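Local coordinates for protein hydrolase, isochorismatase family (Pseudomonas putida, PDB 4L07) that probably hydrolyses the amide bond of maleamate to release maleate and ammonia, as a maleamate amidase of the isochorismatase-like hydrolase family, at residues A[142-147]-A[170-175]; A[26-31]-A[66-71]; A[120-125]-A[151-156]. All blocks are in the same frame, centred on the assembly; numbering follows the deposited sequence.

Contact 1 of 3, residues A[142-147]-A[170-175]; sequences TGATTS and CCADRA. With SO4 (sulfate ion), chain C.
Backbone hydrogen bonds join 142-147 and 170-175 in parallel register: Gly143 N gives its hydrogen to Cys170 O (3.1 Å), and Ala172 N meets Gly143 O (3.0 Å) nearly along the C=O axis. At the phi of Gly143, 132°, a CB would jam against the preceding carbonyl oxygen, so glycine suits the place. Beyond the last strand pair, Thr146 N, at the start of the helix, bonds to Ala172 O at 2.9 Å. Apolar contact is slight, mainly Thr142 CG2 against Cys170 CB (3.6 Å). The segments belong to the beta-alpha-beta unit of strand 138-144, helix 146-159 and strand 163-172, and meet where the strands end and the helix begins. There the carboxylate of Asp173 takes over: OD2 is gripped twice, its syn lone pair taking Ser147 OG (2.7 Å) and Ser147 N coming from above the carboxylate plane, while OD1 accepts from Arg174 N through its anti lone pair. A sulfate, probably from the crystallisation liquor, sits alongside. A cis peptide precedes Thr145, whose N and OG1 both hold sulfate O2; the extended Arg174 meets O1 edge-on with NH1 and NH2, and Thr145 CG2 lies over its guanidinium face. Cys149 N also binds this ion, consistent with the oxyanion hole of related cysteine hydrolases.

Contact 2 of 3, residues A[26-31]-A[66-71]; sequences VVDFSY and IFTTIA
Asp28, just past the end of strand 22-27, reaches to strand 65-70, the neighbour of that strand in the parallel sheet. Its CB sets off to one side, and with CG beside the backbone N (chi1 -60°) the carboxylate turns back toward the other strand. CG passes Ile70 CG1 at 4.1 Å. OD1 accepts the hydroxyl of Thr68, OG1 to OD1 2.9 Å, which arrives from well above the carboxylate plane; threonine suits that site because its OG1, held between backbone N and carbonyl carbon, is aimed across the gap. OD2 rests on the methyl of Ile70, CD1 at 3.4 Å, and makes a salt bridge to Lys116. An alanine here would remove both oxygens and would probably deprive Lys116 of this charge partner and leave the Thr68 hydroxyl less firmly oriented. Behind Asp28 the strands are joined by Val26 N to Ile66 O and Thr68 N to Val26 O, each 2.9 Å and lying in the carbonyl plane. Val26 CG2 sits over a face of the Phe67 ring in a CH-pi contact, 4.2 Å from its centroid. Where the strands part, a water bridges Val26 O, Thr68 O and Phe29 N. A buried carboxylate beside a lysine, with Cys149 also touching Asp28, is consistent with the Asp-Lys-Cys triad of cysteine hydrolases of this family; the lysine would probably keep the acid ionised.

Contact 3 of 3, residues A[120-125]-A[151-156]; sequences SSFFGS and RATVVD
Asp156 and Thr153, one turn apart on helix 146-159, present the side chains that receive the loop 120-125, which follows strand 112-116. Asp156 OD2 takes a short bond from Ser120 OG (2.6 Å), which lies somewhat above the carboxylate plane. The same serine oxygen accepts from Phe122 N at 3.0 Å, making an ST turn; a small hydroxyl residue suits the site because one atom must both give and receive. Asp156 CB meanwhile packs on Phe122 CD1 at 3.6 Å. The ring has the carbonyl carbon (C) of Asp156 over one face, toward its rim, and stands almost perpendicular to the carboxylate (87°). Thr153 works differently. Its OG1, beside its own backbone N, bonds back along the helix to Cys149 O and accepts the amide hydrogen of Ser121 N at 3.0 Å, while Ser121 OG lies 2.9 Å from the same OG1. Ala152 offers only a methyl, small enough for its CB to approach Ser120 N at 3.6 Å. Phe123 of the second subunit packs on Asp156, so Asp156 lies near a subunit boundary. The donation from Phe122 N would probably polarise the Ser120 hydroxyl and strengthen its bond to Asp156, so that a buried polar pair, and not apolar packing alone, holds the loop on the helix.

All three contacts are buried, and none belongs to the surface of the chain, but contacts 1 and 3 also adjoin the second subunit whereas no other chain touches contact 2. Contacts 1 and 2 share the central sheet: Val27 exchanges backbone bonds with Thr142 and Ala144, tying the neighbouring strands 22-27 and 138-144. Contacts 1 and 3 share helix 146-159, the first at its start and the second a turn further on. Chemistry follows position. In the sheet, backbone bonds dominate, with polar side chains gathered at the strand ends; in contact 3, lacking strands, side-chain hydroxyls and a carboxylate do the joining. Ser121, Val27 and Thr153 pack together where contacts 2 and 3 meet.

Contact 1 of 3, residues A[142-147]-A[170-175]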
loop_
_atom_site.group_PDB
_atom_site.type_symbol
_atom_site.label_atom_id
_atom_site.label_comp_id
_atom_site.label_asym_id
_atom_site.label_seq_id
_atom_site.Cartn_x
_atom_site.Cartn_y
_atom_site.Cartn_z
ATOM N N THR A 142 5.692 -19.285 -7.446
ATOM C CA THR A 142 6.915 -19.989 -7.832
ATOM C C THR A 142 8.045 -18.960 -7.903
ATOM O O THR A 142 7.787 -17.760 -7.869
ATOM C CB THR A 142 6.771 -20.636 -9.231
ATOM O OG1 THR A 142 6.665 -19.611 -10.234
ATOM C CG2 THR A 142 5.538 -21.533 -9.307
ATOM N N GLY A 143 9.293 -19.412 -7.996
ATOM C CA GLY A 143 10.394 -18.485 -8.227
ATOM C C GLY A 143 11.627 -18.614 -7.353
ATOM O O GLY A 143 11.909 -19.681 -6.811
ATOM N N ALA A 144 12.365 -17.513 -7.233
ATOM C CA ALA A 144 13.607 -17.469 -6.467
ATOM C C ALA A 144 13.702 -16.163 -5.676
ATOM O O ALA A 144 13.363 -15.110 -6.205
ATOM C CB ALA A 144 14.799 -17.602 -7.405
ATOM N N THR A 145 14.151 -16.206 -4.419
ATOM C CA THR A 145 14.495 -17.438 -3.711
ATOM C C THR A 145 13.404 -17.751 -2.701
ATOM O O THR A 145 12.672 -16.859 -2.257
ATOM C CB THR A 145 15.839 -17.326 -2.960
ATOM O OG1 THR A 145 15.752 -16.293 -1.960
ATOM C CG2 THR A 145 16.968 -17.003 -3.929
ATOM N N THR A 146 13.300 -19.019 -2.329
ATOM C CA THR A 146 12.271 -19.459 -1.383
ATOM C C THR A 146 12.223 -18.601 -0.122
ATOM O O THR A 146 11.148 -18.139 0.281
ATOM C CB THR A 146 12.483 -20.923 -0.988
ATOM O OG1 THR A 146 12.805 -21.668 -2.167
ATOM C CG2 THR A 146 11.227 -21.494 -0.353
ATOM N N SER A 147 13.390 -18.381 0.479
ATOM C CA SER A 147 13.474 -17.660 1.749
ATOM C C SER A 147 13.359 -16.147 1.610
ATOM O O SER A 147 13.118 -15.461 2.598
ATOM C CB SER A 147 14.750 -18.024 2.516
ATOM O OG SER A 147 15.926 -17.779 1.756
ATOM N N CYS A 170 9.128 -25.827 -7.501
ATOM C CA CYS A 170 9.219 -24.652 -8.374
ATOM C C CYS A 170 9.917 -23.479 -7.685
ATOM O O CYS A 170 10.021 -22.379 -8.244
ATOM C CB CYS A 170 7.821 -24.209 -8.793
ATOM S SG CYS A 170 6.995 -25.376 -9.879
ATOM N N CYS A 171 10.394 -23.729 -6.472
ATOM C CA CYS A 171 11.037 -22.711 -5.663
ATOM C C CYS A 171 12.515 -23.041 -5.504
ATOM O O CYS A 171 12.864 -24.141 -5.071
ATOM C CB CYS A 171 10.342 -22.624 -4.304
ATOM S SG CYS A 171 8.617 -22.072 -4.401
ATOM N N ALA A 172 13.374 -22.093 -5.870
ATOM C CA ALA A 172 14.825 -22.271 -5.777
ATOM C C ALA A 172 15.405 -21.384 -4.676
ATOM O O ALA A 172 14.890 -20.298 -4.404
ATOM C CB ALA A 172 15.477 -21.959 -7.116
ATOM N N ASP A 173 16.475 -21.848 -4.040
ATOM C CA ASP A 173 17.171 -21.043 -3.043
ATOM C C ASP A 173 18.680 -21.306 -3.057
ATOM O O ASP A 173 19.159 -22.228 -3.748
ATOM C CB ASP A 173 16.579 -21.297 -1.649
ATOM C CG ASP A 173 16.687 -20.084 -0.735
ATOM O OD1 ASP A 173 17.632 -19.283 -0.904
ATOM O OD2 ASP A 173 15.823 -19.935 0.158
ATOM N N ARG A 174 19.413 -20.493 -2.299
ATOM C CA ARG A 174 20.876 -20.545 -2.217
ATOM C C ARG A 174 21.383 -21.650 -1.314
ATOM O O ARG A 174 22.538 -22.053 -1.419
ATOM C CB ARG A 174 21.427 -19.213 -1.711
ATOM C CG ARG A 174 21.203 -18.092 -2.692
ATOM C CD ARG A 174 21.699 -16.746 -2.210
ATOM N NE ARG A 174 21.348 -15.753 -3.216
ATOM C CZ ARG A 174 20.214 -15.061 -3.225
ATOM N NH1 ARG A 174 19.317 -15.226 -2.254
ATOM N NH2 ARG A 174 19.980 -14.198 -4.209
ATOM N N ALA A 175 20.520 -22.112 -0.415
ATOM C CA ALA A 175 20.872 -23.136 0.570
ATOM C C ALA A 175 19.616 -23.839 1.045
ATOM O O ALA A 175 18.526 -23.258 1.028
ATOM C CB ALA A 175 21.612 -22.515 1.748
HETATM S S SO4 C . 16.129 -13.012 -2.804
HETATM O O1 SO4 C . 17.332 -13.630 -3.421
HETATM O O2 SO4 C . 14.967 -13.901 -2.929
HETATM O O3 SO4 C . 16.388 -12.774 -1.368
HETATM O O4 SO4 C . 15.824 -11.704 -3.451
#

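Contact 2 of 3, residues A[26-31]-A[66-71]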
loop_
_atom_site.group_PDB
_atom_site.type_symbol
_atom_site.label_atom_id
_atom_site.label_comp_id
_atom_site.label_asym_id
_atom_site.label_seq_id
_atom_site.Cartn_x
_atom_site.Cartn_y
_atom_site.Cartn_z
ATOM N N VAL A 26 5.227 -15.791 -11.064
ATOM C CA VAL A 26 6.597 -16.295 -11.201
ATOM C C VAL A 26 7.551 -15.228 -10.675
ATOM O O VAL A 26 7.798 -14.213 -11.324
ATOM C CB VAL A 26 6.921 -16.651 -12.665
ATOM C CG1 VAL A 26 8.297 -17.305 -12.776
ATOM C CG2 VAL A 26 5.854 -17.574 -13.218
ATOM N N VAL A 27 8.069 -15.464 -9.474
ATOM C CA VAL A 27 8.859 -14.462 -8.760
ATOM C C VAL A 27 10.346 -14.495 -9.112
ATOM O O VAL A 27 11.061 -15.430 -8.739
ATOM C CB VAL A 27 8.701 -14.618 -7.226
ATOM C CG1 VAL A 27 9.469 -13.529 -6.492
ATOM C CG2 VAL A 27 7.232 -14.598 -6.836
ATOM N N ASP A 28 10.796 -13.469 -9.835
ATOM C CA ASP A 28 12.225 -13.187 -10.029
ATOM C C ASP A 28 13.048 -14.345 -10.602
ATOM O O ASP A 28 14.194 -14.554 -10.185
ATOM C CB ASP A 28 12.871 -12.703 -8.719
ATOM C CG ASP A 28 12.245 -11.423 -8.188
ATOM O OD1 ASP A 28 11.511 -10.745 -8.943
ATOM O OD2 ASP A 28 12.505 -11.082 -7.009
ATOM N N PHE A 29 12.481 -15.084 -11.552
ATOM C CA PHE A 29 13.288 -16.000 -12.366
ATOM C C PHE A 29 13.974 -15.193 -13.483
ATOM O O PHE A 29 13.808 -15.475 -14.673
ATOM C CB PHE A 29 12.456 -17.161 -12.942
ATOM C CG PHE A 29 12.322 -18.362 -12.023
ATOM C CD1 PHE A 29 13.288 -18.655 -11.057
ATOM C CD2 PHE A 29 11.243 -19.230 -12.164
ATOM C CE1 PHE A 29 13.155 -19.771 -10.233
ATOM C CE2 PHE A 29 11.103 -20.347 -11.345
ATOM C CZ PHE A 29 12.063 -20.616 -10.376
ATOM N N SER A 30 14.719 -14.170 -13.077
ATOM C CA SER A 30 15.556 -13.376 -13.979
ATOM C C SER A 30 16.958 -13.973 -13.985
ATOM O O SER A 30 17.317 -14.721 -13.072
ATOM C CB SER A 30 15.597 -11.916 -13.527
ATOM O OG SER A 30 16.237 -11.787 -12.270
ATOM N N TYR A 31 17.753 -13.650 -15.003
ATOM C CA TYR A 31 19.114 -14.192 -15.095
ATOM C C TYR A 31 19.969 -13.872 -13.863
ATOM O O TYR A 31 20.808 -14.671 -13.464
ATOM C CB TYR A 31 19.810 -13.726 -16.377
ATOM C CG TYR A 31 19.222 -14.342 -17.627
ATOM C CD1 TYR A 31 19.330 -15.716 -17.871
ATOM C CD2 TYR A 31 18.550 -13.558 -18.564
ATOM C CE1 TYR A 31 18.790 -16.284 -19.017
ATOM C CE2 TYR A 31 18.002 -14.120 -19.706
ATOM C CZ TYR A 31 18.130 -15.481 -19.929
ATOM O OH TYR A 31 17.589 -16.033 -21.066
ATOM N N ILE A 66 1.755 -14.040 -14.487
ATOM C CA ILE A 66 2.485 -12.785 -14.269
ATOM C C ILE A 66 3.897 -13.052 -13.733
ATOM O O ILE A 66 4.065 -13.758 -12.732
ATOM C CB ILE A 66 1.718 -11.847 -13.305
ATOM C CG1 ILE A 66 0.326 -11.525 -13.863
ATOM C CG2 ILE A 66 2.495 -10.553 -13.071
ATOM C CD1 ILE A 66 -0.634 -10.953 -12.841
ATOM N N PHE A 67 4.899 -12.497 -14.414
ATOM C CA PHE A 67 6.300 -12.597 -14.002
ATOM C C PHE A 67 6.738 -11.332 -13.279
ATOM O O PHE A 67 6.307 -10.235 -13.630
ATOM C CB PHE A 67 7.203 -12.781 -15.227
ATOM C CG PHE A 67 7.009 -14.088 -15.942
ATOM C CD1 PHE A 67 5.940 -14.279 -16.817
ATOM C CD2 PHE A 67 7.919 -15.128 -15.763
ATOM C CE1 PHE A 67 5.765 -15.488 -17.478
ATOM C CE2 PHE A 67 7.754 -16.339 -16.425
ATOM C CZ PHE A 67 6.675 -16.520 -17.279
ATOM N N THR A 68 7.608 -11.484 -12.281
ATOM C CA THR A 68 8.195 -10.336 -11.593
ATOM C C THR A 68 9.706 -10.288 -11.780
ATOM O O THR A 68 10.346 -11.316 -12.019
ATOM C CB THR A 68 7.855 -10.320 -10.083
ATOM O OG1 THR A 68 8.696 -11.240 -9.386
ATOM C CG2 THR A 68 6.401 -10.699 -9.847
ATOM N N THR A 69 10.264 -9.089 -11.679
ATOM C CA THR A 69 11.704 -8.883 -11.734
ATOM C C THR A 69 12.052 -7.695 -10.841
ATOM O O THR A 69 11.251 -6.758 -10.695
ATOM C CB THR A 69 12.210 -8.671 -13.190
ATOM O OG1 THR A 69 13.642 -8.729 -13.233
ATOM C CG2 THR A 69 11.743 -7.329 -13.757
ATOM N N ILE A 70 13.227 -7.756 -10.226
ATOM C CA ILE A 70 13.785 -6.625 -9.501
ATOM C C ILE A 70 14.702 -5.865 -10.462
ATOM O O ILE A 70 15.647 -6.439 -11.016
ATOM C CB ILE A 70 14.603 -7.081 -8.267
ATOM C CG1 ILE A 70 13.688 -7.739 -7.215
ATOM C CG2 ILE A 70 15.374 -5.904 -7.678
ATOM C CD1 ILE A 70 14.429 -8.462 -6.100
ATOM N N ALA A 71 14.421 -4.582 -10.662
ATOM C CA ALA A 71 15.262 -3.731 -11.509
ATOM C C ALA A 71 15.327 -2.314 -10.954
ATOM O O ALA A 71 14.310 -1.786 -10.498
ATOM C CB ALA A 71 14.729 -3.711 -12.934
HETATM O O HOH W 1 10.149 -13.950 -13.012
HETATM O O HOH W 2 15.603 -9.298 -11.379
#

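Contact 3 of 3, residues A[120-125]-A[151-156]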
loop_
_atom_site.group_PDB
_atom_site.type_symbol
_atom_site.label_atom_id
_atom_site.label_comp_id
_atom_site.label_asym_id
_atom_site.label_seq_id
_atom_site.Cartn_x
_atom_site.Cartn_y
_atom_site.Cartn_z
ATOM N N SER A 120 8.929 -8.534 -1.769
ATOM C CA SER A 120 7.567 -8.936 -2.107
ATOM C C SER A 120 7.132 -8.445 -3.485
ATOM O O SER A 120 7.336 -7.282 -3.830
ATOM C CB SER A 120 6.575 -8.405 -1.082
ATOM O OG SER A 120 5.253 -8.619 -1.556
ATOM N N SER A 121 6.490 -9.325 -4.243
ATOM C CA SER A 121 5.991 -8.980 -5.568
ATOM C C SER A 121 4.838 -7.982 -5.498
ATOM O O SER A 121 4.496 -7.366 -6.501
ATOM C CB SER A 121 5.562 -10.237 -6.313
ATOM O OG SER A 121 6.695 -11.057 -6.542
ATOM N N PHE A 122 4.254 -7.833 -4.309
ATOM C CA PHE A 122 3.112 -6.928 -4.103
ATOM C C PHE A 122 3.531 -5.556 -3.609
ATOM O O PHE A 122 2.791 -4.581 -3.778
ATOM C CB PHE A 122 2.126 -7.514 -3.086
ATOM C CG PHE A 122 1.384 -8.720 -3.578
ATOM C CD1 PHE A 122 1.958 -9.990 -3.494
ATOM C CD2 PHE A 122 0.103 -8.595 -4.109
ATOM C CE1 PHE A 122 1.270 -11.108 -3.943
ATOM C CE2 PHE A 122 -0.593 -9.711 -4.556
ATOM C CZ PHE A 122 -0.004 -10.970 -4.475
ATOM N N PHE A 123 4.701 -5.471 -2.986
ATOM C CA PHE A 123 5.108 -4.219 -2.363
ATOM C C PHE A 123 5.546 -3.158 -3.367
ATOM O O PHE A 123 6.516 -3.343 -4.100
ATOM C CB PHE A 123 6.190 -4.413 -1.287
ATOM C CG PHE A 123 6.445 -3.160 -0.498
ATOM C CD1 PHE A 123 5.824 -2.964 0.731
ATOM C CD2 PHE A 123 7.235 -2.137 -1.025
ATOM C CE1 PHE A 123 6.020 -1.788 1.439
ATOM C CE2 PHE A 123 7.427 -0.955 -0.326
ATOM C CZ PHE A 123 6.825 -0.786 0.914
ATOM N N GLY A 124 4.826 -2.035 -3.373
ATOM C CA GLY A 124 5.154 -0.926 -4.261
ATOM C C GLY A 124 4.984 -1.293 -5.725
ATOM O O GLY A 124 5.719 -0.795 -6.570
ATOM N N SER A 125 4.019 -2.166 -6.014
ATOM C CA SER A 125 3.780 -2.653 -7.372
ATOM C C SER A 125 2.297 -2.689 -7.701
ATOM O O SER A 125 1.442 -2.526 -6.830
ATOM C CB SER A 125 4.381 -4.056 -7.566
ATOM O OG SER A 125 3.476 -5.080 -7.144
ATOM N N ARG A 151 8.934 -16.171 -0.307
ATOM C CA ARG A 151 8.247 -16.117 0.988
ATOM C C ARG A 151 7.564 -14.768 1.194
ATOM O O ARG A 151 6.430 -14.708 1.671
ATOM C CB ARG A 151 9.204 -16.398 2.149
ATOM C CG ARG A 151 8.490 -16.457 3.501
ATOM C CD ARG A 151 9.287 -15.710 4.552
ATOM N NE ARG A 151 8.589 -15.621 5.845
ATOM C CZ ARG A 151 8.716 -16.522 6.810
ATOM N NH1 ARG A 151 8.068 -16.381 7.960
ATOM N NH2 ARG A 151 9.505 -17.570 6.623
ATOM N N ALA A 152 8.258 -13.688 0.838
ATOM C CA ALA A 152 7.696 -12.337 0.978
ATOM C C ALA A 152 6.435 -12.157 0.134
ATOM O O ALA A 152 5.452 -11.525 0.570
ATOM C CB ALA A 152 8.744 -11.283 0.624
ATOM N N THR A 153 6.462 -12.714 -1.075
ATOM C CA THR A 153 5.332 -12.643 -2.008
ATOM C C THR A 153 4.150 -13.441 -1.469
ATOM O O THR A 153 2.995 -13.007 -1.574
ATOM C CB THR A 153 5.756 -13.153 -3.407
ATOM O OG1 THR A 153 6.757 -12.276 -3.931
ATOM C CG2 THR A 153 4.576 -13.209 -4.386
ATOM N N VAL A 154 4.456 -14.592 -0.875
ATOM C CA VAL A 154 3.442 -15.476 -0.307
ATOM C C VAL A 154 2.723 -14.807 0.860
ATOM O O VAL A 154 1.494 -14.802 0.900
ATOM C CB VAL A 154 4.048 -16.834 0.112
ATOM C CG1 VAL A 154 3.115 -17.608 1.045
ATOM C CG2 VAL A 154 4.350 -17.651 -1.133
ATOM N N VAL A 155 3.489 -14.219 1.779
ATOM C CA VAL A 155 2.903 -13.486 2.909
ATOM C C VAL A 155 1.990 -12.373 2.414
ATOM O O VAL A 155 0.844 -12.258 2.864
ATOM C CB VAL A 155 3.982 -12.936 3.866
ATOM C CG1 VAL A 155 3.374 -11.972 4.883
ATOM C CG2 VAL A 155 4.684 -14.087 4.572
ATOM N N ASP A 156 2.482 -11.570 1.471
ATOM C CA ASP A 156 1.662 -10.497 0.908
ATOM C C ASP A 156 0.420 -10.973 0.161
ATOM O O ASP A 156 -0.627 -10.323 0.242
ATOM C CB ASP A 156 2.491 -9.557 0.029
ATOM C CG ASP A 156 2.976 -8.329 0.788
ATOM O OD1 ASP A 156 2.595 -8.152 1.966
ATOM O OD2 ASP A 156 3.745 -7.533 0.210
#